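PDB 4CCL: ribosomal protein uL16 3-hydroxylase from Escherichia coli, which catalyses the 2-oxoglutarate- and iron(II)-dependent 3-hydroxylation of an arginine in ribosomal protein uL16. Local coordinates for residues Val131-Gly136 with Arg140-Gly145; Lys19-Leu24 with Pro183-Glu188; Pro124-Tyr129 with Met150-Pro155; Gly59-Ser64 with Leu159-Pro164. All blocks are in the same frame, centred on the assembly; numbering follows the deposited sequence.

Interaction 1 (Val131-Gly136 with Arg140-Gly145); sequences VFIIQG and RRWRVG. With SO4 (sulfate ion), chain L.
Across the interior of the JmjC double-stranded β-helix, Ile133 on strand 131-135 of the large sheet reaches Trp142 on strand 140-145 of the small sheet. The methyl CD1 of Ile133 lies over one face of the indole, 4.0 Å from the centroid of the Trp142 six-membered ring and 24° off its normal, a CH-π contact displaced toward the rim. Ile133 CD1 comes closest to Trp142 CH2, at 3.6 Å, while Ile133 CG2 lies 3.9 Å from Trp142 CZ2. That two-pronged hold follows from chi1 of -55°: CG1 lies beside the backbone N, CG2 beside the carbonyl carbon, and both methyls reach the ring. Two residues further along strand 131-135, Gln135 OE1 touches the aliphatic part of Arg140, 3.5 Å from its CG. The polar ends look elsewhere: Gln135 OE1, Arg140 NH1 and Trp142 NE1 all bond to the side-chain amide of Asn197, on strand 195-202, which ties the three together. Gln135 NE2 turns back to Gly136 O at 3.2 Å. The Arg140 chain bends at chi3 and brings its guanidinium edge-on to a sulfate, NH1 giving O3 a bond of 2.7 Å at 161°; Ser114 OG holds the same ion. Trp142 CZ2 is 3.5 Å from sulfate O3, which lies oblique to the ring, while sulfate O2 lies at the ring's edge. Arg140 and Ser114 are inferred substrate ligands, so the sulfate, probably from the crystallisation liquor, marks an anion pocket consistent with the 2-oxoglutarate carboxylate site of these oxygenases.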
# COMPACT_ATOMS: atom_id res chain seq x y z
N VAL B 131 -10.27 -15.88 -22.18
CA VAL B 131 -11.20 -15.18 -23.04
C VAL B 131 -12.00 -16.15 -23.91
O VAL B 131 -11.49 -17.19 -24.33
CB VAL B 131 -10.47 -14.13 -23.93
CG1 VAL B 131 -9.56 -14.80 -24.95
CG2 VAL B 131 -11.47 -13.20 -24.61
N PHE B 132 -13.27 -15.82 -24.15
CA PHE B 132 -14.06 -16.53 -25.14
C PHE B 132 -14.29 -15.59 -26.32
O PHE B 132 -14.87 -14.52 -26.15
CB PHE B 132 -15.40 -16.98 -24.56
CG PHE B 132 -15.29 -18.12 -23.59
CD1 PHE B 132 -15.05 -17.87 -22.24
CD2 PHE B 132 -15.44 -19.43 -24.01
CE1 PHE B 132 -14.96 -18.91 -21.34
CE2 PHE B 132 -15.35 -20.48 -23.11
CZ PHE B 132 -15.11 -20.21 -21.77
N ILE B 133 -13.84 -15.97 -27.51
CA ILE B 133 -14.02 -15.11 -28.66
C ILE B 133 -15.11 -15.65 -29.59
O ILE B 133 -14.93 -16.67 -30.24
CB ILE B 133 -12.71 -14.91 -29.44
CG1 ILE B 133 -11.62 -14.38 -28.50
CG2 ILE B 133 -12.92 -13.95 -30.60
CD1 ILE B 133 -10.23 -14.32 -29.12
N ILE B 134 -16.22 -14.93 -29.63
CA ILE B 134 -17.40 -15.35 -30.37
C ILE B 134 -17.44 -14.70 -31.75
O ILE B 134 -17.42 -13.48 -31.87
CB ILE B 134 -18.69 -14.95 -29.61
CG1 ILE B 134 -18.65 -15.47 -28.18
CG2 ILE B 134 -19.92 -15.45 -30.34
CD1 ILE B 134 -19.66 -14.81 -27.26
N GLN B 135 -17.51 -15.53 -32.78
CA GLN B 135 -17.64 -15.03 -34.14
C GLN B 135 -19.07 -14.58 -34.43
O GLN B 135 -20.02 -15.34 -34.24
CB GLN B 135 -17.20 -16.08 -35.16
CG GLN B 135 -17.34 -15.64 -36.61
CD GLN B 135 -16.39 -14.51 -36.97
OE1 GLN B 135 -15.20 -14.56 -36.65
NE2 GLN B 135 -16.91 -13.49 -37.64
N GLY B 136 -19.20 -13.33 -34.87
CA GLY B 136 -20.46 -12.77 -35.30
C GLY B 136 -20.57 -12.82 -36.81
O GLY B 136 -20.09 -13.77 -37.44
N ARG B 140 -13.40 -14.64 -39.79
CA ARG B 140 -12.03 -14.30 -39.46
C ARG B 140 -11.17 -15.54 -39.41
O ARG B 140 -11.64 -16.63 -39.10
CB ARG B 140 -11.94 -13.58 -38.12
CG ARG B 140 -12.84 -12.38 -37.99
CD ARG B 140 -12.56 -11.60 -36.73
NE ARG B 140 -11.45 -10.67 -36.91
CZ ARG B 140 -10.81 -10.08 -35.90
NH1 ARG B 140 -11.16 -10.34 -34.65
NH2 ARG B 140 -9.81 -9.24 -36.14
N ARG B 141 -9.89 -15.37 -39.73
CA ARG B 141 -8.91 -16.40 -39.51
C ARG B 141 -8.31 -16.18 -38.14
O ARG B 141 -7.77 -15.10 -37.85
CB ARG B 141 -7.82 -16.35 -40.58
CG ARG B 141 -6.73 -17.40 -40.41
CD ARG B 141 -5.66 -17.21 -41.46
NE ARG B 141 -4.59 -18.20 -41.36
CZ ARG B 141 -3.49 -18.19 -42.11
NH1 ARG B 141 -3.33 -17.24 -43.02
NH2 ARG B 141 -2.57 -19.12 -41.95
N TRP B 142 -8.43 -17.19 -37.28
CA TRP B 142 -7.85 -17.17 -35.95
C TRP B 142 -6.73 -18.20 -35.82
O TRP B 142 -6.85 -19.35 -36.28
CB TRP B 142 -8.91 -17.39 -34.87
CG TRP B 142 -9.58 -16.13 -34.45
CD1 TRP B 142 -10.81 -15.69 -34.82
CD2 TRP B 142 -9.03 -15.12 -33.58
NE1 TRP B 142 -11.07 -14.47 -34.23
CE2 TRP B 142 -10.01 -14.11 -33.48
CE3 TRP B 142 -7.83 -14.99 -32.89
CZ2 TRP B 142 -9.80 -12.97 -32.70
CZ3 TRP B 142 -7.63 -13.86 -32.12
CH2 TRP B 142 -8.61 -12.86 -32.03
N ARG B 143 -5.65 -17.76 -35.18
CA ARG B 143 -4.47 -18.57 -34.97
C ARG B 143 -4.04 -18.49 -33.51
O ARG B 143 -4.01 -17.41 -32.92
CB ARG B 143 -3.33 -18.10 -35.89
CG ARG B 143 -3.64 -18.22 -37.37
CD ARG B 143 -2.52 -17.67 -38.25
NE ARG B 143 -1.29 -18.45 -38.11
CZ ARG B 143 -0.22 -18.05 -37.43
NH1 ARG B 143 -0.23 -16.87 -36.83
NH2 ARG B 143 0.85 -18.82 -37.37
N VAL B 144 -3.75 -19.65 -32.93
CA VAL B 144 -3.25 -19.71 -31.56
C VAL B 144 -1.99 -20.57 -31.52
O VAL B 144 -1.98 -21.68 -32.05
CB VAL B 144 -4.29 -20.32 -30.60
CG1 VAL B 144 -3.84 -20.14 -29.16
CG2 VAL B 144 -5.66 -19.68 -30.81
N GLY B 145 -0.94 -20.05 -30.89
CA GLY B 145 0.30 -20.79 -30.77
C GLY B 145 0.41 -21.49 -29.43
O GLY B 145 -0.39 -21.26 -28.53
S SO4 L . -10.04 -8.90 -31.51
O1 SO4 L . -11.44 -9.29 -31.39
O2 SO4 L . -9.30 -9.32 -30.33
O3 SO4 L . -9.45 -9.53 -32.69
O4 SO4 L . -9.97 -7.45 -31.65

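Interaction 2 (Lys19-Leu24 with Pro183-Glu188); sequences KRPVVL and PGFPHE
Backbones of Lys19-Leu24 and Pro183-Glu188 approach at Pro21 and Phe185, whose CA atoms are 8.0 Å apart, and both chains are still irregular there, ahead of their strands. Phe185 fills the gap with its ring and is touched from three directions. Pro21 sits on one face: its CD is 3.8 Å from the centroid of the Phe185 ring, 19° off the normal, making a CH-π contact, and Pro21 CG follows over CD2. Lys19 O approaches the far end of the ring obliquely, 3.4 Å from Phe185 CZ. Arg20 starts out away from Phe185 but folds back through bends at chi2 and chi3, which bring its NH1 to the ring edge, 3.5 Å from Phe185 CZ. The guanidinium and ring planes stand 77° apart, so the phenyl edge meets a guanidinium face and there is no parallel stack. The charge of Arg20 has its strongest partner in Glu146, a salt bridge through NH2.

Phe185 O accepts a bond of 2.9 Å from His187 ND1, at 161° and in the carbonyl plane. The bond lies close to the imidazole plane as well, and it should fix the rotation of this iron-ligand histidine, probably with NE2 left to face the metal. Strand 22-24 goes on to pair with 178-181 at one margin of the large sheet, whereas 187-191 lies next to 140-145 in the small one; Phe185 therefore packs between the lead-in to strand 22-24 and Val144 of strand 140-145, and Lys19 NZ bonds to Trp17 O and also to Pro231 O of the second subunit, beside helix 9-15.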
# COMPACT_ATOMS: atom_id res chain seq x y z
N LYS B 19 -6.37 -24.40 -19.02
CA LYS B 19 -5.41 -25.41 -19.45
C LYS B 19 -5.04 -25.29 -20.92
O LYS B 19 -3.92 -24.93 -21.27
CB LYS B 19 -5.94 -26.81 -19.15
CG LYS B 19 -6.36 -27.02 -17.70
CD LYS B 19 -6.95 -28.40 -17.48
CE LYS B 19 -7.71 -28.45 -16.17
NZ LYS B 19 -8.94 -27.61 -16.22
N ARG B 20 -6.01 -25.60 -21.79
CA ARG B 20 -5.78 -25.65 -23.23
C ARG B 20 -6.86 -24.88 -23.97
O ARG B 20 -8.01 -24.85 -23.55
CB ARG B 20 -5.78 -27.10 -23.72
CG ARG B 20 -4.84 -28.02 -22.97
CD ARG B 20 -3.39 -27.58 -23.10
NE ARG B 20 -2.92 -27.67 -24.48
CZ ARG B 20 -1.74 -27.21 -24.89
NH1 ARG B 20 -0.92 -26.61 -24.03
NH2 ARG B 20 -1.38 -27.33 -26.16
N PRO B 21 -6.48 -24.24 -25.09
CA PRO B 21 -7.47 -23.55 -25.93
C PRO B 21 -8.29 -24.50 -26.79
O PRO B 21 -7.83 -25.59 -27.12
CB PRO B 21 -6.60 -22.66 -26.82
CG PRO B 21 -5.31 -23.37 -26.92
CD PRO B 21 -5.11 -24.03 -25.57
N VAL B 22 -9.51 -24.09 -27.13
CA VAL B 22 -10.33 -24.86 -28.06
C VAL B 22 -11.09 -23.97 -29.02
O VAL B 22 -11.34 -22.80 -28.73
CB VAL B 22 -11.37 -25.76 -27.33
CG1 VAL B 22 -11.15 -27.22 -27.68
CG2 VAL B 22 -11.34 -25.53 -25.83
N VAL B 23 -11.45 -24.53 -30.16
CA VAL B 23 -12.46 -23.92 -31.01
C VAL B 23 -13.75 -24.67 -30.76
O VAL B 23 -13.83 -25.88 -30.99
CB VAL B 23 -12.11 -24.02 -32.50
CG1 VAL B 23 -13.25 -23.47 -33.34
CG2 VAL B 23 -10.82 -23.26 -32.79
N LEU B 24 -14.76 -23.97 -30.27
CA LEU B 24 -16.05 -24.60 -30.05
C LEU B 24 -16.91 -24.21 -31.23
O LEU B 24 -17.32 -23.06 -31.37
CB LEU B 24 -16.66 -24.08 -28.74
CG LEU B 24 -15.75 -24.11 -27.52
CD1 LEU B 24 -16.30 -23.24 -26.41
CD2 LEU B 24 -15.53 -25.54 -27.03
N PRO B 183 -4.97 -17.96 -20.50
CA PRO B 183 -3.87 -16.98 -20.48
C PRO B 183 -2.52 -17.62 -20.79
O PRO B 183 -2.25 -18.74 -20.37
CB PRO B 183 -3.88 -16.47 -19.04
CG PRO B 183 -4.56 -17.53 -18.26
CD PRO B 183 -5.60 -18.08 -19.18
N GLY B 184 -1.67 -16.90 -21.53
CA GLY B 184 -0.34 -17.38 -21.83
C GLY B 184 -0.19 -17.91 -23.25
O GLY B 184 0.93 -18.18 -23.70
N PHE B 185 -1.30 -18.07 -23.95
CA PHE B 185 -1.27 -18.58 -25.32
C PHE B 185 -1.32 -17.44 -26.33
O PHE B 185 -2.30 -16.71 -26.39
CB PHE B 185 -2.43 -19.55 -25.57
CG PHE B 185 -2.29 -20.86 -24.85
CD1 PHE B 185 -2.64 -20.97 -23.51
CD2 PHE B 185 -1.81 -21.98 -25.51
CE1 PHE B 185 -2.51 -22.17 -22.85
CE2 PHE B 185 -1.68 -23.19 -24.84
CZ PHE B 185 -2.03 -23.28 -23.51
N PRO B 186 -0.25 -17.29 -27.12
CA PRO B 186 -0.23 -16.23 -28.13
C PRO B 186 -1.28 -16.48 -29.19
O PRO B 186 -1.45 -17.62 -29.65
CB PRO B 186 1.18 -16.35 -28.74
CG PRO B 186 1.58 -17.75 -28.48
CD PRO B 186 0.97 -18.11 -27.15
N HIS B 187 -2.00 -15.44 -29.57
CA HIS B 187 -3.05 -15.57 -30.56
C HIS B 187 -3.13 -14.34 -31.45
O HIS B 187 -2.76 -13.24 -31.04
CB HIS B 187 -4.40 -15.84 -29.90
CG HIS B 187 -4.75 -14.84 -28.84
ND1 HIS B 187 -4.36 -14.97 -27.53
CD2 HIS B 187 -5.47 -13.69 -28.90
CE1 HIS B 187 -4.81 -13.95 -26.82
NE2 HIS B 187 -5.49 -13.16 -27.64
N GLU B 188 -3.61 -14.54 -32.66
CA GLU B 188 -3.78 -13.46 -33.61
C GLU B 188 -4.98 -13.82 -34.47
O GLU B 188 -5.19 -14.98 -34.77
CB GLU B 188 -2.55 -13.34 -34.50
CG GLU B 188 -2.68 -12.30 -35.60
CD GLU B 188 -1.44 -12.22 -36.48
OE1 GLU B 188 -0.71 -13.23 -36.56
OE2 GLU B 188 -1.21 -11.15 -37.07

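Interaction 3 (Pro124-Tyr129 with Met150-Pro155); sequences PHLDQY and MKQHCP
The amide of Gln152 brings its nitrogen end to Leu126, NE2 lying 3.6 Å from Leu126 CB, which approaches tilted somewhat out of the amide plane and not over its face. Of the other flat groups, the His125 imidazole meets that of His187 edge-to-face, and Tyr129 has Gln128 CB over one face, 4.1 Å above the ring plane and toward its rim. Gln152 gets to Leu126 by length: beyond CG its chain is extended, with chi2 at -163°. The second touch is apolar and looser, Leu126 CD1 to CG of Met150, a selenomethionine in this crystal, at 4.0 Å. Leu126 and Met150 both also rest on Pro186.

Leu126 is the middle residue of the HxD element of the iron-binding facial triad, in which His125 and Asp127 bind the metal together with His187. While Leu126 points toward 150-155, the first side-chain bond of Asp127 leaves the backbone the other way. A weak bond of 3.4 Å, at 129°, links His125 ND1 to Asp127 OD1. His125, Leu126 and Asp127 are all inferred to bind substrate, and the contact lies at the protein surface, beside the place where Gln128 packs on Tyr227 of the second subunit.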
# COMPACT_ATOMS: atom_id res chain seq x y z
N PRO B 124 -0.58 -10.20 -33.51
CA PRO B 124 -0.38 -11.28 -32.54
C PRO B 124 -0.16 -10.72 -31.14
O PRO B 124 0.55 -9.73 -31.00
CB PRO B 124 0.90 -11.98 -33.02
CG PRO B 124 1.38 -11.21 -34.24
CD PRO B 124 0.66 -9.90 -34.25
N HIS B 125 -0.74 -11.35 -30.12
CA HIS B 125 -0.58 -10.85 -28.75
C HIS B 125 -0.84 -11.89 -27.66
O HIS B 125 -1.45 -12.93 -27.89
CB HIS B 125 -1.45 -9.61 -28.52
CG HIS B 125 -2.92 -9.87 -28.66
ND1 HIS B 125 -3.79 -9.73 -27.60
CD2 HIS B 125 -3.66 -10.25 -29.72
CE1 HIS B 125 -5.02 -10.02 -28.01
NE2 HIS B 125 -4.97 -10.34 -29.29
N LEU B 126 -0.36 -11.57 -26.45
CA LEU B 126 -0.59 -12.39 -25.27
C LEU B 126 -1.56 -11.68 -24.33
O LEU B 126 -1.59 -10.45 -24.27
CB LEU B 126 0.73 -12.64 -24.54
CG LEU B 126 1.55 -13.85 -25.00
CD1 LEU B 126 2.83 -13.97 -24.20
CD2 LEU B 126 0.72 -15.10 -24.86
N ASP B 127 -2.36 -12.46 -23.61
CA ASP B 127 -3.22 -11.93 -22.56
C ASP B 127 -2.85 -12.60 -21.24
O ASP B 127 -2.28 -13.69 -21.24
CB ASP B 127 -4.70 -12.18 -22.86
CG ASP B 127 -5.24 -11.26 -23.94
OD1 ASP B 127 -4.54 -10.29 -24.31
OD2 ASP B 127 -6.37 -11.50 -24.42
N GLN B 128 -3.14 -11.94 -20.13
CA GLN B 128 -2.97 -12.57 -18.82
C GLN B 128 -4.27 -13.19 -18.33
O GLN B 128 -4.35 -13.70 -17.21
CB GLN B 128 -2.42 -11.59 -17.79
CG GLN B 128 -0.92 -11.33 -17.92
CD GLN B 128 -0.10 -12.61 -17.97
OE1 GLN B 128 0.83 -12.73 -18.77
NE2 GLN B 128 -0.44 -13.58 -17.13
N TYR B 129 -5.30 -13.15 -19.17
CA TYR B 129 -6.62 -13.62 -18.77
C TYR B 129 -7.26 -14.58 -19.78
O TYR B 129 -6.90 -14.59 -20.96
CB TYR B 129 -7.54 -12.43 -18.54
CG TYR B 129 -6.92 -11.34 -17.70
CD1 TYR B 129 -6.91 -11.43 -16.31
CD2 TYR B 129 -6.34 -10.22 -18.29
CE1 TYR B 129 -6.34 -10.43 -15.54
CE2 TYR B 129 -5.77 -9.23 -17.53
CZ TYR B 129 -5.77 -9.33 -16.16
OH TYR B 129 -5.20 -8.34 -15.40
N MSE B 150 7.96 -15.76 -24.45
CA MSE B 150 8.34 -14.97 -25.61
C MSE B 150 8.35 -13.47 -25.31
O MSE B 150 7.52 -12.97 -24.55
CB MSE B 150 7.41 -15.27 -26.79
CG MSE B 150 5.93 -15.28 -26.45
SE MSE B 150 4.83 -15.83 -27.97
CE MSE B 150 5.65 -17.56 -28.33
N LYS B 151 9.29 -12.76 -25.92
CA LYS B 151 9.47 -11.34 -25.67
C LYS B 151 8.38 -10.50 -26.33
O LYS B 151 8.09 -10.66 -27.52
CB LYS B 151 10.85 -10.88 -26.17
N GLN B 152 7.77 -9.61 -25.56
CA GLN B 152 6.76 -8.71 -26.09
C GLN B 152 7.40 -7.47 -26.70
O GLN B 152 8.28 -6.86 -26.10
CB GLN B 152 5.76 -8.31 -25.00
CG GLN B 152 4.82 -9.43 -24.57
CD GLN B 152 3.60 -8.92 -23.82
OE1 GLN B 152 3.70 -8.00 -23.01
NE2 GLN B 152 2.45 -9.52 -24.08
N HIS B 153 6.95 -7.09 -27.89
CA HIS B 153 7.51 -5.93 -28.58
C HIS B 153 6.42 -4.90 -28.89
O HIS B 153 5.22 -5.21 -28.83
CB HIS B 153 8.29 -6.34 -29.85
CG HIS B 153 7.44 -6.49 -31.08
ND1 HIS B 153 7.16 -7.72 -31.65
CD2 HIS B 153 6.85 -5.57 -31.87
CE1 HIS B 153 6.41 -7.54 -32.72
NE2 HIS B 153 6.21 -6.24 -32.88
N CYS B 154 6.83 -3.68 -29.20
CA CYS B 154 5.88 -2.58 -29.34
C CYS B 154 6.00 -1.83 -30.69
O CYS B 154 6.83 -0.94 -30.84
CB CYS B 154 6.04 -1.59 -28.17
SG CYS B 154 5.68 -2.27 -26.54
N PRO B 155 5.20 -2.25 -31.70
CA PRO B 155 5.09 -1.57 -33.00
C PRO B 155 4.54 -0.17 -32.82
O PRO B 155 4.75 0.73 -33.64
CB PRO B 155 4.06 -2.42 -33.76
CG PRO B 155 3.95 -3.70 -32.99
CD PRO B 155 4.23 -3.35 -31.57

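Interaction 4 (Gly59-Ser64 with Leu159-Pro164); sequences GKWQVS and LLQVDP
Gln161 NE2 has two partners: it donates to Val122 O and lies over the indole of Trp61. The pair joins strand 60-65, which borders the large antiparallel sheet of the JmjC double-stranded β-helix, to the short, weakly bonded strand 159-161, whose Gln161 pairs by backbone with His153. The nitrogen stands 3.3 Å above the Trp61 plane, over its centre, with 3.4 Å from Gln161 NE2 to Trp61 CZ2 as the nearest approach. Amide and ring planes are 89° apart, so the carboxamide is upright on the indole and meets it by its nitrogen end, OE1 being held off at 4.2 Å from Trp61 NE1. An extended Gln161 chain, chi2 -175°, reaches across to put it there. The Val122 bond, with the ring against the nitrogen, probably limits rotation of the amide. Leu159 shares the same indole face, its CD1 lying 4.3 Å above the Trp61 plane toward the rim.

Around the tryptophan, His56 and Pro155 add further contacts, and Gln161 itself packs on Pro124, the residue just before the iron ligand His125. This corner thus backs onto the chain that carries the metal site. Two residues along the strand from Trp61, Val63 faces Leu159, their CA atoms 7.0 Å apart, and the two side chains cross at about a right angle. Val63 places CG2 beside its backbone N, and that methyl lands 3.6 Å from Leu159 CB and 3.8 Å from Leu159 CG.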
# COMPACT_ATOMS: atom_id res chain seq x y z
N GLY B 59 4.27 -2.76 -42.95
CA GLY B 59 4.87 -2.95 -41.64
C GLY B 59 4.37 -2.03 -40.53
O GLY B 59 4.39 -2.42 -39.36
N LYS B 60 3.91 -0.83 -40.87
CA LYS B 60 3.61 0.19 -39.86
C LYS B 60 2.25 0.04 -39.17
O LYS B 60 1.22 -0.16 -39.83
CB LYS B 60 3.73 1.59 -40.47
N TRP B 61 2.25 0.15 -37.84
CA TRP B 61 1.03 0.07 -37.04
C TRP B 61 0.66 1.41 -36.42
O TRP B 61 1.50 2.09 -35.83
CB TRP B 61 1.16 -1.00 -35.95
CG TRP B 61 1.19 -2.40 -36.47
CD1 TRP B 61 2.27 -3.05 -37.01
CD2 TRP B 61 0.10 -3.33 -36.51
NE1 TRP B 61 1.91 -4.33 -37.37
CE2 TRP B 61 0.59 -4.52 -37.08
CE3 TRP B 61 -1.24 -3.27 -36.11
CZ2 TRP B 61 -0.22 -5.65 -37.26
CZ3 TRP B 61 -2.04 -4.38 -36.30
CH2 TRP B 61 -1.52 -5.55 -36.87
N GLN B 62 -0.61 1.79 -36.55
CA GLN B 62 -1.12 3.03 -35.98
C GLN B 62 -2.31 2.77 -35.07
O GLN B 62 -3.29 2.13 -35.46
CB GLN B 62 -1.51 4.01 -37.09
N VAL B 63 -2.21 3.28 -33.84
CA VAL B 63 -3.27 3.12 -32.84
C VAL B 63 -3.82 4.48 -32.43
O VAL B 63 -3.08 5.34 -31.95
CB VAL B 63 -2.76 2.38 -31.60
CG1 VAL B 63 -3.79 2.42 -30.48
CG2 VAL B 63 -2.41 0.94 -31.95
N SER B 64 -5.12 4.67 -32.61
CA SER B 64 -5.77 5.92 -32.25
C SER B 64 -6.85 5.69 -31.20
O SER B 64 -7.71 4.83 -31.37
CB SER B 64 -6.38 6.58 -33.49
OG SER B 64 -7.32 7.58 -33.13
N LEU B 159 0.38 -0.26 -28.22
CA LEU B 159 -0.04 -1.54 -28.80
C LEU B 159 0.98 -2.65 -28.52
O LEU B 159 2.13 -2.56 -28.93
CB LEU B 159 -0.25 -1.35 -30.30
CG LEU B 159 -0.79 -2.43 -31.23
CD1 LEU B 159 0.34 -3.25 -31.84
CD2 LEU B 159 -1.81 -3.32 -30.53
N LEU B 160 0.53 -3.70 -27.83
CA LEU B 160 1.40 -4.82 -27.46
C LEU B 160 1.31 -5.99 -28.43
O LEU B 160 0.22 -6.41 -28.81
CB LEU B 160 1.09 -5.32 -26.05
CG LEU B 160 1.98 -4.84 -24.90
CD1 LEU B 160 3.45 -5.11 -25.20
CD2 LEU B 160 1.73 -3.37 -24.62
N GLN B 161 2.47 -6.51 -28.83
CA GLN B 161 2.53 -7.64 -29.74
C GLN B 161 3.67 -8.59 -29.40
O GLN B 161 4.58 -8.25 -28.64
CB GLN B 161 2.67 -7.17 -31.19
CG GLN B 161 1.39 -6.65 -31.80
CD GLN B 161 1.54 -6.32 -33.28
OE1 GLN B 161 2.61 -6.49 -33.86
NE2 GLN B 161 0.47 -5.83 -33.89
N VAL B 162 3.62 -9.79 -29.97
CA VAL B 162 4.73 -10.73 -29.87
C VAL B 162 5.25 -11.02 -31.27
O VAL B 162 4.71 -10.53 -32.26
CB VAL B 162 4.29 -12.05 -29.21
CG1 VAL B 162 3.83 -11.82 -27.79
CG2 VAL B 162 3.19 -12.72 -30.03
N ASP B 163 6.30 -11.83 -31.35
CA ASP B 163 6.84 -12.25 -32.63
C ASP B 163 5.89 -13.29 -33.23
O ASP B 163 5.17 -13.96 -32.48
CB ASP B 163 8.25 -12.82 -32.47
CG ASP B 163 9.21 -11.82 -31.85
OD1 ASP B 163 8.90 -10.61 -31.87
OD2 ASP B 163 10.26 -12.25 -31.34
N PRO B 164 5.88 -13.43 -34.56
CA PRO B 164 5.01 -14.43 -35.19
C PRO B 164 5.29 -15.83 -34.66
O PRO B 164 6.44 -16.15 -34.35
CB PRO B 164 5.36 -14.33 -36.68
CG PRO B 164 6.68 -13.63 -36.73
CD PRO B 164 6.66 -12.68 -35.56

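How the interactions relate
All four contacts gather round the JmjC domain, with 19-24 and 59-64 contributing the edge strands of its large sheet; the chain then passes 124-129, 131-136, 140-145, 150-155, 159-164 and 183-188. Interactions 1 and 2 are neighbours, centres about 9 Å apart, because strands 140-145 and 187-191 lie side by side in the small sheet. Interactions 3 and 4 are about 10 Å apart, joined by probable backbone bonds of 153-154 and of Pro124 to 159-164. Interactions 2 and 3, about 14 Å apart, meet where His187 O probably bonds to His125 N, bringing iron ligands together from two contacts. Interaction 1 lies at a sulfate site, probably the anion pocket; interaction 4 adjoins Pro124, next to His125.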